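Local coordinates for vanadium-dependent bromoperoxidase (Corallina officinalis, PDB 1QHB), which catalyses the vanadate-dependent bromination of organic substrates with hydrogen peroxide as a homododecamer whose subunits each bind one calcium ion, at residues Ile568-Glu572 / Thr592-Ile596. Coordinates in Å, arbitrary orientation, origin at the centre of the assembly. Residues are numbered along the deposited sequence.
Sequences IGILE and TTIQI
Residues 568-572 form a regular turn near the end of helix 553-574 (phi/psi about -60/-42, Glu572 N to Ile568 O 2.9 Å). Extended C-terminal residues 592-596 meet it without hydrogen bonds, Ile594 and Ile596 pointing toward Leu571 (toward, mt), Ile568 (sideways, mt) and the aliphatic part of Glu572 (sideways, chi1 m, chi2 t). Thr592 and Thr593 stay beyond reach; the Thr593 backbone instead hydrogen-bonds to a second subunit. Ile594 (phi/psi -118/140, tt) places CG2 4.3 Å from Ile568 CD1. Strand 593-595 is the second strand of an antiparallel beta hairpin with 585-587, which folds the chain end back on the helix preceding it. Gln595, out of reach, hydrogen-bonds through its side-chain amide to Arg403 and the Ile401 carbonyl of the second subunit. Ile596 (mt) contributes most: its CG2 sits 3.8 Å from Glu572 N, 3.9 Å from Glu572 CG and 4.0 Å from Leu571 CB, its CD1 4.2 Å from Ile568 CG2. The nearest CA pair is Glu572 CA to Ile596 CA, 6.1 Å. Arg29 salt-bridges Glu572 OE1.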
loop_
_atom_site.group_PDB
_atom_site.type_symbol
_atom_site.label_atom_id
_atom_site.label_comp_id
_atom_site.label_asym_id
_atom_site.label_seq_id
_atom_site.Cartn_x
_atom_site.Cartn_y
_atom_site.Cartn_z
ATOM N N ILE A 568 -20.141 18.295 19.816
ATOM C CA ILE A 568 -19.956 16.879 20.199
ATOM C C ILE A 568 -18.908 16.223 19.289
ATOM O O ILE A 568 -18.041 15.461 19.727
ATOM C CB ILE A 568 -21.321 16.130 20.118
ATOM C CG1 ILE A 568 -22.212 16.429 21.296
ATOM C CG2 ILE A 568 -21.104 14.617 19.968
ATOM C CD1 ILE A 568 -23.682 15.992 21.261
ATOM N N GLY A 569 -18.947 16.529 17.986
ATOM C CA GLY A 569 -17.973 16.028 17.014
ATOM C C GLY A 569 -16.534 16.418 17.276
ATOM O O GLY A 569 -15.611 15.597 17.247
ATOM N N ILE A 570 -16.341 17.695 17.666
ATOM C CA ILE A 570 -15.028 18.170 18.066
ATOM C C ILE A 570 -14.544 17.479 19.355
ATOM O O ILE A 570 -13.399 17.008 19.546
ATOM C CB ILE A 570 -15.038 19.702 18.263
ATOM C CG1 ILE A 570 -15.190 20.362 16.875
ATOM C CG2 ILE A 570 -13.821 20.147 19.000
ATOM C CD1 ILE A 570 -15.474 21.869 16.889
ATOM N N LEU A 571 -15.442 17.380 20.319
ATOM C CA LEU A 571 -14.962 16.711 21.560
ATOM C C LEU A 571 -14.555 15.270 21.276
ATOM O O LEU A 571 -13.565 14.790 21.840
ATOM C CB LEU A 571 -16.073 16.667 22.605
ATOM C CG LEU A 571 -16.340 18.054 23.210
ATOM C CD1 LEU A 571 -17.526 17.956 24.147
ATOM C CD2 LEU A 571 -15.088 18.546 23.887
ATOM N N GLU A 572 -15.329 14.566 20.462
ATOM C CA GLU A 572 -14.978 13.161 20.159
ATOM C C GLU A 572 -13.625 12.994 19.467
ATOM O O GLU A 572 -12.888 12.076 19.806
ATOM C CB GLU A 572 -15.971 12.443 19.229
ATOM C CG GLU A 572 -17.355 12.390 19.891
ATOM C CD GLU A 572 -18.399 11.799 18.957
ATOM O OE1 GLU A 572 -18.166 11.818 17.725
ATOM O OE2 GLU A 572 -19.437 11.325 19.474
ATOM N N THR A 592 -31.065 13.528 26.998
ATOM C CA THR A 592 -30.260 12.353 27.244
ATOM C C THR A 592 -28.830 12.790 27.467
ATOM O O THR A 592 -28.469 13.939 27.219
ATOM C CB THR A 592 -30.339 11.393 26.038
ATOM O OG1 THR A 592 -29.709 12.037 24.920
ATOM C CG2 THR A 592 -31.780 11.076 25.674
ATOM N N THR A 593 -28.015 11.885 27.969
ATOM C CA THR A 593 -26.619 12.191 28.240
ATOM C C THR A 593 -25.687 11.410 27.315
ATOM O O THR A 593 -25.990 10.249 27.099
ATOM C CB THR A 593 -26.358 11.948 29.733
ATOM O OG1 THR A 593 -26.899 13.138 30.372
ATOM C CG2 THR A 593 -24.931 11.857 30.163
ATOM N N ILE A 594 -24.612 12.039 26.814
ATOM C CA ILE A 594 -23.631 11.251 26.064
ATOM C C ILE A 594 -22.330 11.338 26.815
ATOM O O ILE A 594 -22.060 12.376 27.402
ATOM C CB ILE A 594 -23.464 11.640 24.581
ATOM C CG1 ILE A 594 -22.434 10.700 23.957
ATOM C CG2 ILE A 594 -23.138 13.108 24.409
ATOM C CD1 ILE A 594 -22.285 10.896 22.477
ATOM N N GLN A 595 -21.542 10.267 26.934
ATOM C CA GLN A 595 -20.262 10.338 27.637
ATOM C C GLN A 595 -19.198 10.247 26.559
ATOM O O GLN A 595 -19.235 9.383 25.687
ATOM C CB GLN A 595 -20.164 9.181 28.637
ATOM C CG GLN A 595 -21.230 9.312 29.734
ATOM C CD GLN A 595 -21.366 8.031 30.556
ATOM O OE1 GLN A 595 -20.557 7.796 31.453
ATOM N NE2 GLN A 595 -22.384 7.208 30.278
ATOM N N ILE A 596 -18.291 11.204 26.509
ATOM C CA ILE A 596 -17.249 11.371 25.529
ATOM C C ILE A 596 -15.864 11.365 26.158
ATOM O O ILE A 596 -14.993 10.626 25.627
ATOM C CB ILE A 596 -17.436 12.700 24.768
ATOM C CG1 ILE A 596 -18.836 12.778 24.126
ATOM C CG2 ILE A 596 -16.378 12.844 23.686
ATOM C CD1 ILE A 596 -19.211 14.203 23.707
ATOM O OXT ILE A 596 -15.552 12.254 26.963
#